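Local coordinates for uncharacterized protein (Bacteroides ovatus CL02T12C04, PDB 6PTM) that probably acts as a family GH42 glycoside hydrolase, an exo-carrageenase that trims sugar units from the ends of carrageenan chains, at residues R121-E126 / H532-V537; V158-L163 / S461-M466; N233-A238 / R264-D269; E440-F445 / R702-C707. One frame throughout, in Å; residues are numbered along the deposited sequence. Where two conformers were deposited one is given.

Contact 1: residues R121-E126 / H532-V537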
# COMPACT_ATOMS: atom_id res chain seq x y z
N ARG A 121 6.90 19.14 -23.92
CA ARG A 121 5.95 19.67 -24.92
C ARG A 121 5.46 18.51 -25.80
O ARG A 121 4.27 18.50 -26.17
CB ARG A 121 6.59 20.83 -25.68
CG ARG A 121 6.75 22.08 -24.84
CD ARG A 121 7.87 22.97 -25.39
NE ARG A 121 8.08 24.14 -24.57
CZ ARG A 121 9.24 24.78 -24.45
NH1 ARG A 121 10.30 24.35 -25.10
NH2 ARG A 121 9.33 25.81 -23.64
N GLN A 122 6.33 17.56 -26.13
CA GLN A 122 5.94 16.43 -27.00
C GLN A 122 4.95 15.55 -26.24
O GLN A 122 3.98 15.05 -26.88
CB GLN A 122 7.16 15.65 -27.50
CG GLN A 122 6.78 14.57 -28.49
CD GLN A 122 6.12 15.12 -29.74
OE1 GLN A 122 6.46 16.19 -30.26
NE2 GLN A 122 5.17 14.38 -30.26
N GLU A 123 5.17 15.35 -24.93
CA GLU A 123 4.22 14.59 -24.08
C GLU A 123 2.87 15.32 -24.10
O GLU A 123 1.86 14.65 -24.21
CB GLU A 123 4.77 14.42 -22.67
CG GLU A 123 5.93 13.47 -22.64
CD GLU A 123 5.54 12.04 -22.94
OE1 GLU A 123 4.80 11.44 -22.12
OE2 GLU A 123 5.99 11.52 -23.99
N ILE A 124 2.86 16.65 -24.01
CA ILE A 124 1.59 17.43 -24.06
C ILE A 124 0.91 17.21 -25.43
O ILE A 124 -0.31 17.04 -25.44
CB ILE A 124 1.88 18.91 -23.77
CG1 ILE A 124 2.33 19.09 -22.31
CG2 ILE A 124 0.68 19.76 -24.14
CD1 ILE A 124 2.91 20.46 -21.99
N ILE A 125 1.67 17.17 -26.53
CA ILE A 125 1.13 17.01 -27.92
C ILE A 125 0.47 15.62 -28.03
O ILE A 125 -0.68 15.55 -28.52
CB ILE A 125 2.22 17.25 -28.97
CG1 ILE A 125 2.67 18.72 -29.01
CG2 ILE A 125 1.78 16.76 -30.36
CD1 ILE A 125 4.05 18.93 -29.66
N GLU A 126 1.14 14.58 -27.53
CA GLU A 126 0.58 13.20 -27.54
C GLU A 126 -0.72 13.21 -26.73
O GLU A 126 -1.74 12.64 -27.20
CB GLU A 126 1.54 12.19 -26.90
CG GLU A 126 2.91 12.14 -27.53
CD GLU A 126 2.98 11.49 -28.90
OE1 GLU A 126 1.98 10.86 -29.30
OE2 GLU A 126 4.03 11.63 -29.56
N HIS A 532 8.39 15.86 -14.25
CA HIS A 532 8.81 16.01 -15.67
C HIS A 532 7.94 15.20 -16.63
O HIS A 532 8.38 14.99 -17.80
CB HIS A 532 10.29 15.58 -15.80
CG HIS A 532 11.21 16.46 -15.02
ND1 HIS A 532 12.47 16.06 -14.62
CD2 HIS A 532 11.07 17.73 -14.60
CE1 HIS A 532 13.05 17.06 -13.97
NE2 HIS A 532 12.21 18.09 -13.95
N GLN A 533 6.76 14.75 -16.22
CA GLN A 533 5.99 13.75 -17.04
C GLN A 533 4.51 14.11 -17.09
O GLN A 533 3.68 13.56 -16.34
CB GLN A 533 6.16 12.34 -16.48
CG GLN A 533 7.60 11.87 -16.40
CD GLN A 533 7.73 10.64 -15.54
OE1 GLN A 533 7.07 10.53 -14.49
NE2 GLN A 533 8.58 9.71 -15.98
N PRO A 534 4.12 15.00 -18.03
CA PRO A 534 2.73 15.44 -18.15
C PRO A 534 1.72 14.30 -18.30
O PRO A 534 0.67 14.42 -17.75
CB PRO A 534 2.72 16.35 -19.39
CG PRO A 534 4.16 16.79 -19.52
CD PRO A 534 4.99 15.62 -19.04
N ARG A 535 2.07 13.22 -19.01
CA ARG A 535 1.13 12.13 -19.31
C ARG A 535 0.99 11.22 -18.08
O ARG A 535 -0.14 10.71 -17.87
CB ARG A 535 1.51 11.39 -20.58
CG ARG A 535 1.12 12.14 -21.85
CD ARG A 535 1.05 11.26 -23.06
NE ARG A 535 2.34 10.73 -23.44
CZ ARG A 535 2.53 9.83 -24.39
NH1 ARG A 535 3.74 9.37 -24.62
NH2 ARG A 535 1.51 9.32 -25.06
N ILE A 536 2.00 11.11 -17.22
CA ILE A 536 1.89 10.33 -15.95
C ILE A 536 0.98 11.08 -14.96
O ILE A 536 0.08 10.46 -14.38
CB ILE A 536 3.30 10.04 -15.37
CG1 ILE A 536 4.17 9.26 -16.35
CG2 ILE A 536 3.23 9.31 -14.04
CD1 ILE A 536 3.68 7.86 -16.61
N VAL A 537 1.23 12.35 -14.73
CA VAL A 537 0.38 13.17 -13.82
C VAL A 537 -1.08 13.05 -14.27
O VAL A 537 -1.97 12.81 -13.44
CB VAL A 537 0.90 14.62 -13.79
CG1 VAL A 537 -0.08 15.58 -13.14
CG2 VAL A 537 2.22 14.67 -13.06
O HOH W 1 4.87 12.22 -19.50
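Arg535 and Glu123 form a two-point salt bridge that carries most of this contact, while Pro534 supplies its apolar part. The guanidinium grips side-on: NE binds Glu123 OE1 at 2.9 Å with an N-H...O angle of 170°, and NH1 reaches Glu123 OE2 at 3.2 Å along a more bent path. Carboxylate and guanidinium planes are 62° apart, so the pair is not coplanar. OE1 lies in the guanidinium plane, yet NE meets that oxygen from well above the carboxylate. A bend at chi2 (-68°) turns the Glu123 carboxylate to the arginine. OE1 takes a second donor, a water at 2.7 Å that also accepts from the backbone N of Arg535, which ties the glutamate to the first turn of the arginine's helix as well. Over one guanidinium face lies Glu126 CB, 3.4 Å from Arg535 NH2. The Glu126 carboxylate turns aside and accepts from Gln122 NE2, adding only a distant opposite charge. Beside the ion pair, Pro534 CD packs 3.8 Å from Glu123 CB, and Pro534 CB lies 4.0 Å from Ile124 CG1. The contact thus joins helix 109-139 of the N-terminal helical region to the start of helix 534-549, which follows the last barrel strand, 503-506; Phe81 of helix 69-90 touches both Ile124 and Pro534, and Met127 packs against Pro534 and Arg535.

Contact 2: residues V158-L163 / S461-M466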
# COMPACT_ATOMS: atom_id res chain seq x y z
N VAL A 158 -15.82 9.13 5.05
CA VAL A 158 -15.45 7.71 5.22
C VAL A 158 -16.71 6.97 5.64
O VAL A 158 -17.39 7.41 6.59
CB VAL A 158 -14.32 7.50 6.22
CG1 VAL A 158 -14.14 6.01 6.49
CG2 VAL A 158 -13.04 8.12 5.72
N ASP A 159 -16.99 5.87 4.97
CA ASP A 159 -18.07 4.96 5.40
C ASP A 159 -17.56 3.53 5.23
O ASP A 159 -17.47 3.05 4.08
CB ASP A 159 -19.34 5.28 4.62
CG ASP A 159 -20.52 4.41 4.97
OD1 ASP A 159 -20.40 3.60 5.87
OD2 ASP A 159 -21.52 4.54 4.30
N LYS A 160 -17.26 2.86 6.33
CA LYS A 160 -16.72 1.47 6.34
C LYS A 160 -15.47 1.44 5.44
O LYS A 160 -14.52 2.12 5.81
CB LYS A 160 -17.85 0.50 6.00
CG LYS A 160 -17.54 -0.98 6.19
CD LYS A 160 -18.77 -1.85 6.22
CE LYS A 160 -18.46 -3.34 6.24
NZ LYS A 160 -19.69 -4.15 6.15
N ASP A 161 -15.51 0.68 4.33
CA ASP A 161 -14.34 0.48 3.43
C ASP A 161 -14.43 1.45 2.25
O ASP A 161 -13.71 1.27 1.29
CB ASP A 161 -14.27 -0.96 2.90
CG ASP A 161 -15.51 -1.45 2.17
OD1 ASP A 161 -16.54 -0.83 2.31
OD2 ASP A 161 -15.42 -2.45 1.48
N MET A 162 -15.25 2.50 2.36
CA MET A 162 -15.41 3.40 1.20
C MET A 162 -15.21 4.87 1.54
O MET A 162 -15.40 5.27 2.67
CB MET A 162 -16.83 3.33 0.62
CG MET A 162 -17.33 1.94 0.33
SD MET A 162 -19.08 1.93 -0.06
CE MET A 162 -19.77 2.04 1.59
N LEU A 163 -14.83 5.62 0.51
CA LEU A 163 -14.88 7.09 0.52
C LEU A 163 -16.15 7.39 -0.27
O LEU A 163 -16.26 6.93 -1.41
CB LEU A 163 -13.62 7.66 -0.14
CG LEU A 163 -12.41 7.69 0.79
CD1 LEU A 163 -11.19 8.20 0.06
CD2 LEU A 163 -12.69 8.54 2.02
N SER A 461 -8.13 -6.78 8.07
CA SER A 461 -9.20 -5.76 8.21
C SER A 461 -9.93 -5.56 6.91
O SER A 461 -9.55 -4.69 6.12
CB SER A 461 -8.63 -4.46 8.67
OG SER A 461 -8.08 -4.59 9.97
N PRO A 462 -10.98 -6.35 6.59
CA PRO A 462 -11.66 -6.17 5.30
C PRO A 462 -12.52 -4.91 5.18
O PRO A 462 -12.84 -4.56 4.03
CB PRO A 462 -12.52 -7.44 5.16
CG PRO A 462 -12.70 -7.92 6.57
CD PRO A 462 -11.46 -7.51 7.34
N ASP A 463 -12.86 -4.22 6.29
CA ASP A 463 -13.95 -3.21 6.28
C ASP A 463 -13.44 -1.79 6.56
O ASP A 463 -14.16 -0.98 7.19
CB ASP A 463 -15.05 -3.63 7.28
CG ASP A 463 -15.68 -4.97 6.89
OD1 ASP A 463 -15.63 -5.33 5.69
OD2 ASP A 463 -16.17 -5.66 7.80
N LYS A 464 -12.27 -1.48 6.04
CA LYS A 464 -11.56 -0.20 6.25
C LYS A 464 -11.10 0.39 4.93
O LYS A 464 -10.75 -0.35 4.00
CB LYS A 464 -10.34 -0.38 7.15
CG LYS A 464 -10.67 -0.79 8.57
CD LYS A 464 -9.42 -1.14 9.38
CE LYS A 464 -9.76 -1.69 10.74
NZ LYS A 464 -8.54 -2.15 11.42
N VAL A 465 -11.18 1.71 4.86
CA VAL A 465 -10.52 2.51 3.81
C VAL A 465 -9.02 2.22 3.89
O VAL A 465 -8.46 2.10 4.97
CB VAL A 465 -10.89 3.98 4.02
CG1 VAL A 465 -9.94 4.98 3.38
CG2 VAL A 465 -12.32 4.20 3.54
N MET A 466 -8.40 2.15 2.73
CA MET A 466 -6.93 2.05 2.64
C MET A 466 -6.37 3.35 2.04
O MET A 466 -6.75 3.74 0.92
CB MET A 466 -6.51 0.83 1.82
CG MET A 466 -4.99 0.70 1.78
SD MET A 466 -4.44 -0.50 0.52
CE MET A 466 -5.01 -2.01 1.31
O HOH W 2 -11.63 3.30 7.24
O HOH W 3 -16.27 -4.43 3.37
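Asp161 and Val465 bring a beta-hairpin turn against a loop at the N-terminal end of a (beta/alpha)8 barrel. The hairpin, strands 157-159 and 162-165, turns through a type II' bend from Asp159 to Met162 before the first barrel strand, 168-175; the loop 461-466 leads from helix 448-460 into barrel strand 466-471. The backbones run close, with the CA atoms of Asp161 and Lys464 4.0 Å apart, but the direct bond from Val465 N to Lys160 O is weak at 3.5 Å. A water serves Val465 N better, accepting from it at 2.9 Å. Much of the apolar contact falls to one methyl: Val465 CG2, set anti to its own carbonyl carbon, lies 3.9 Å from Val158 CG1 and 4.4 Å from Leu163 CG. It also closes to 3.4 Å on Met162 O, a tight fit against the hairpin backbone. On the solvent side Lys160, modelled in two conformers, runs alongside Asp463 in one of them. Asp161 pairs its carboxylate with Arg559 of helix 551-559, which would probably ease the closeness of the two acids. Between the two acids sits a water, 2.6 Å from Asp463 OD1 and 2.9 Å from Asp161 OD2.

Contact 3: residues N233-A238 / R264-D269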
# COMPACT_ATOMS: atom_id res chain seq x y z
N ASN A 233 11.92 15.36 14.89
CA ASN A 233 12.32 16.67 15.47
C ASN A 233 11.78 16.71 16.89
O ASN A 233 10.59 17.02 17.07
CB ASN A 233 11.84 17.82 14.58
CG ASN A 233 12.39 19.17 15.01
OD1 ASN A 233 13.13 19.27 15.99
ND2 ASN A 233 12.01 20.24 14.30
N PHE A 234 12.60 16.37 17.88
CA PHE A 234 12.19 16.34 19.29
C PHE A 234 12.71 17.62 19.95
O PHE A 234 13.82 18.05 19.67
CB PHE A 234 12.66 15.02 19.88
CG PHE A 234 12.09 14.78 21.24
CD1 PHE A 234 10.78 14.35 21.38
CD2 PHE A 234 12.85 14.98 22.38
CE1 PHE A 234 10.24 14.14 22.63
CE2 PHE A 234 12.29 14.78 23.63
CZ PHE A 234 11.01 14.34 23.75
N PRO A 235 11.93 18.32 20.80
CA PRO A 235 12.32 19.67 21.23
C PRO A 235 13.63 19.73 22.05
O PRO A 235 13.82 18.90 22.95
CB PRO A 235 11.13 20.17 22.04
CG PRO A 235 10.45 18.89 22.50
CD PRO A 235 10.65 17.90 21.37
N LYS A 236 14.50 20.70 21.75
CA LYS A 236 15.85 20.82 22.36
C LYS A 236 15.71 20.99 23.89
O LYS A 236 16.54 20.45 24.61
CB LYS A 236 16.64 21.97 21.72
CG LYS A 236 17.18 21.65 20.34
CD LYS A 236 18.31 20.63 20.36
CE LYS A 236 18.52 19.93 19.03
NZ LYS A 236 18.79 20.91 17.96
N TRP A 237 14.71 21.69 24.39
CA TRP A 237 14.61 21.88 25.86
C TRP A 237 14.50 20.51 26.54
O TRP A 237 15.07 20.34 27.64
CB TRP A 237 13.45 22.80 26.24
CG TRP A 237 12.11 22.18 25.96
CD1 TRP A 237 11.30 22.43 24.88
CD2 TRP A 237 11.40 21.23 26.78
NE1 TRP A 237 10.15 21.69 24.98
CE2 TRP A 237 10.20 20.93 26.11
CE3 TRP A 237 11.68 20.58 27.99
CZ2 TRP A 237 9.28 20.02 26.62
CZ3 TRP A 237 10.78 19.66 28.47
CH2 TRP A 237 9.59 19.40 27.81
N ALA A 238 13.77 19.56 25.93
CA ALA A 238 13.56 18.21 26.50
C ALA A 238 14.88 17.44 26.43
O ALA A 238 15.19 16.69 27.37
CB ALA A 238 12.48 17.47 25.74
N ARG A 264 6.79 10.50 26.35
CA ARG A 264 5.33 10.36 26.55
C ARG A 264 4.71 11.70 27.05
O ARG A 264 3.60 12.06 26.57
CB ARG A 264 5.05 9.16 27.47
CG ARG A 264 5.77 7.90 27.00
CD ARG A 264 4.83 6.80 26.58
NE ARG A 264 5.47 5.74 25.78
CZ ARG A 264 4.91 4.56 25.54
NH1 ARG A 264 3.74 4.27 26.10
NH2 ARG A 264 5.51 3.66 24.78
N GLN A 265 5.36 12.41 27.97
CA GLN A 265 4.88 13.75 28.42
C GLN A 265 4.75 14.66 27.18
O GLN A 265 3.70 15.34 27.00
CB GLN A 265 5.81 14.36 29.46
CG GLN A 265 5.48 15.83 29.81
CD GLN A 265 6.57 16.45 30.64
OE1 GLN A 265 7.03 15.83 31.58
NE2 GLN A 265 7.05 17.65 30.26
N VAL A 266 5.77 14.68 26.34
CA VAL A 266 5.85 15.67 25.23
C VAL A 266 4.75 15.34 24.21
O VAL A 266 4.01 16.26 23.77
CB VAL A 266 7.26 15.75 24.61
CG1 VAL A 266 7.24 16.53 23.31
CG2 VAL A 266 8.28 16.37 25.57
N ASN A 267 4.62 14.06 23.85
CA ASN A 267 3.57 13.64 22.89
C ASN A 267 2.19 13.95 23.47
O ASN A 267 1.37 14.48 22.72
CB ASN A 267 3.75 12.18 22.48
CG ASN A 267 4.85 12.06 21.45
OD1 ASN A 267 4.60 12.14 20.24
ND2 ASN A 267 6.07 11.91 21.91
N SER A 268 1.93 13.62 24.74
CA SER A 268 0.66 13.91 25.45
C SER A 268 0.39 15.42 25.39
O SER A 268 -0.75 15.81 25.08
CB SER A 268 0.67 13.39 26.86
OG SER A 268 0.60 11.96 26.84
N ASP A 269 1.42 16.24 25.59
CA ASP A 269 1.29 17.72 25.62
C ASP A 269 0.97 18.22 24.21
O ASP A 269 0.09 19.10 24.08
CB ASP A 269 2.52 18.40 26.23
CG ASP A 269 2.58 18.35 27.75
OD1 ASP A 269 1.57 18.04 28.36
OD2 ASP A 269 3.62 18.68 28.28
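Val266 fits against Phe234, Pro235, Trp237 and Ala238, an apolar contact of a helix with a loop and the helix turn after it, within the beta-alpha unit that follows strand 225-230 of the (beta/alpha)8 barrel. Its two methyls divide the work. CG2 reaches three groups, at 3.9 Å from Phe234 CZ, 3.9 Å from Trp237 CZ2 and 4.3 Å from Ala238 CB. CG1, anti to the valine's backbone N, lies against Phe234 CE1 and against the proline, 4.1 Å from Pro235 CG. The nearest CA atoms, those of Ala238 and Val266, remain 8.2 Å apart, evidence that side chains and not backbones span the gap. Gln265 adds a polar neighbour: its NE2 comes to the edge of the indole, 3.9 Å from Trp237 CH2, with amide and ring planes only 22° apart.

The next shell fixes these groups. Trp237 CG sits between backbone N and carbonyl carbon (chi1 68°), which swings the indole toward helix 261-278, and its NE1 is bonded to Val201 O. The Gln265 amide is bonded through NE2 to Asn204 OD1, so the loop beyond strand 192-197 steadies both side chains. Tyr256 meets the Phe234 ring with planes at about 30° and also bonds Asn267 ND2 through its hydroxyl, linking the phenylalanine to the helix by a second route. Farther out, Arg264 pairs with Glu373 and touches Trp374 of helix 358-385. Within segment 233-238, Pro235 CD rests 3.4 Å above the plane of the Phe234 ring and Ala238 CB 3.8 Å above that of Trp237, each offset toward the rim.

Contact 4: residues E440-F445 / R702-C707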
# COMPACT_ATOMS: atom_id res chain seq x y z
N GLU A 440 11.90 -9.65 -11.79
CA GLU A 440 12.29 -9.26 -13.18
C GLU A 440 12.27 -10.47 -14.10
O GLU A 440 12.10 -10.28 -15.31
CB GLU A 440 13.66 -8.58 -13.22
CG GLU A 440 13.64 -7.22 -12.54
CD GLU A 440 14.94 -6.42 -12.62
OE1 GLU A 440 15.34 -6.07 -13.74
OE2 GLU A 440 15.50 -6.11 -11.55
N LYS A 441 12.36 -11.68 -13.57
CA LYS A 441 12.27 -12.87 -14.45
C LYS A 441 10.91 -12.92 -15.15
O LYS A 441 10.86 -13.26 -16.35
CB LYS A 441 12.50 -14.17 -13.67
CG LYS A 441 13.95 -14.39 -13.26
CD LYS A 441 14.94 -14.40 -14.45
CE LYS A 441 16.25 -13.67 -14.20
NZ LYS A 441 17.20 -14.53 -13.46
N ASN A 442 9.83 -12.57 -14.45
CA ASN A 442 8.48 -12.87 -15.00
C ASN A 442 7.64 -11.61 -15.21
O ASN A 442 6.76 -11.66 -16.08
CB ASN A 442 7.72 -13.88 -14.15
CG ASN A 442 6.52 -14.40 -14.92
OD1 ASN A 442 6.71 -14.90 -16.02
ND2 ASN A 442 5.31 -14.20 -14.41
N TYR A 443 7.88 -10.53 -14.47
CA TYR A 443 6.88 -9.46 -14.23
C TYR A 443 7.40 -8.13 -14.77
O TYR A 443 8.62 -7.91 -14.81
CB TYR A 443 6.51 -9.40 -12.74
CG TYR A 443 5.96 -10.71 -12.20
CD1 TYR A 443 4.63 -11.06 -12.42
CD2 TYR A 443 6.75 -11.58 -11.49
CE1 TYR A 443 4.10 -12.24 -11.93
CE2 TYR A 443 6.24 -12.78 -11.00
CZ TYR A 443 4.91 -13.10 -11.21
OH TYR A 443 4.36 -14.27 -10.77
N ALA A 444 6.46 -7.23 -15.06
CA ALA A 444 6.75 -5.87 -15.56
C ALA A 444 7.24 -4.95 -14.45
O ALA A 444 7.74 -3.85 -14.78
CB ALA A 444 5.52 -5.28 -16.19
N PHE A 445 6.93 -5.25 -13.19
CA PHE A 445 7.18 -4.32 -12.06
C PHE A 445 7.15 -5.13 -10.77
O PHE A 445 6.72 -6.30 -10.77
CB PHE A 445 6.19 -3.13 -12.02
CG PHE A 445 4.73 -3.52 -12.01
CD1 PHE A 445 4.09 -3.86 -10.83
CD2 PHE A 445 3.99 -3.51 -13.17
CE1 PHE A 445 2.75 -4.24 -10.83
CE2 PHE A 445 2.66 -3.90 -13.17
CZ PHE A 445 2.05 -4.28 -12.00
N ARG A 702 6.76 -16.87 -21.92
CA ARG A 702 7.46 -17.22 -20.66
C ARG A 702 6.98 -18.58 -20.13
O ARG A 702 6.12 -19.20 -20.77
CB ARG A 702 7.32 -16.10 -19.62
CG ARG A 702 7.70 -14.73 -20.16
CD ARG A 702 7.31 -13.52 -19.34
NE ARG A 702 6.18 -13.74 -18.46
CZ ARG A 702 4.95 -13.31 -18.65
NH1 ARG A 702 4.63 -12.63 -19.74
NH2 ARG A 702 4.04 -13.57 -17.74
N ASN A 703 7.52 -19.02 -19.00
CA ASN A 703 7.15 -20.33 -18.41
C ASN A 703 5.96 -20.10 -17.46
O ASN A 703 5.53 -21.09 -16.88
N MET A 704 5.45 -18.85 -17.28
CA MET A 704 4.55 -18.51 -16.14
C MET A 704 3.46 -17.49 -16.50
O MET A 704 3.65 -16.55 -17.27
CB MET A 704 5.36 -17.93 -14.98
CG MET A 704 6.36 -18.86 -14.32
SD MET A 704 7.38 -17.87 -13.20
CE MET A 704 6.46 -18.03 -11.67
N PRO A 705 2.29 -17.58 -15.84
CA PRO A 705 1.24 -16.58 -16.02
C PRO A 705 1.66 -15.21 -15.45
O PRO A 705 2.46 -15.16 -14.52
CB PRO A 705 0.05 -17.17 -15.26
CG PRO A 705 0.66 -18.07 -14.22
CD PRO A 705 1.93 -18.62 -14.85
N GLY A 706 1.13 -14.14 -16.04
CA GLY A 706 1.22 -12.76 -15.52
C GLY A 706 -0.12 -12.05 -15.42
O GLY A 706 -0.14 -10.93 -14.91
N CYS A 707 -1.19 -12.61 -15.99
CA CYS A 707 -2.51 -11.95 -16.01
C CYS A 707 -3.27 -12.35 -14.76
O CYS A 707 -3.73 -13.51 -14.66
CB CYS A 707 -3.30 -12.31 -17.26
SG CYS A 707 -2.57 -11.59 -18.74
O HOH W 4 3.19 -16.31 -12.23
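Asn442 is held at both ends of its amide by the 702-707 loop, and this buried grip is the tight part of the contact. Arg702 NE donates to Asn442 OD1 at 2.8 Å and 170°. The oxygen lies in the guanidinium plane, whereas the nitrogen stands well above the plane of the amide carbonyl, the two flat groups being 58° apart. At the other end ND2 donates to Pro705 O at 3.0 Å, and the two bonds together set the amide's orientation. With CG anti to the backbone N (chi1 -166°), the amide reaches this slot while ND2 stays 3.3 Å above the ring plane of Tyr443. Asn442 O lies over one face of the Arg702 guanidinium, whose NH1 bonds to Ser729 OG. Pro705 O also accepts from a water at 2.7 Å, which donates as well to Tyr443 OH at 2.8 Å; that hydroxyl is bonded in turn to Glu588. Toward solvent the fit slackens along exposed Met704: its CB still packs 3.5 Å from Asn442 OD1, but SD stays 4.0 Å from Asn442 CG and CE 4.4 Å from Tyr443 OH; the Asn703 side chain is not modelled. The loop before barrel helix 448-460 thereby meets the one between strands 694-700 and 707-715; just past strand 718-725, Ile726 makes backbone bonds with both Ala444 and Gly706, joining the barrel to the C-terminal antiparallel sheet.

Overall arrangement
From the N terminus, helix 109-139 supplies the first half of contact 1, whose partner waits until residues 532-537; the loop it closes holds all eight barrel strands. Inside it, contact 2 joins the entry hairpin to the approach to strand 466-471, and inside that lies contact 3, a local closure after strand 225-230. Contact 4 opens at 440-445, before contacts 2 and 1 have closed, and ends at 702-707, crossing both, in series with contact 3. Its centre lies 49 Å from that of contact 3, across the chain's centre. Together they tie N-terminal helices, barrel and C-terminal sheet; no two touch, contacts 1 and 4 coming nearest, about 12 Å between nearest atoms.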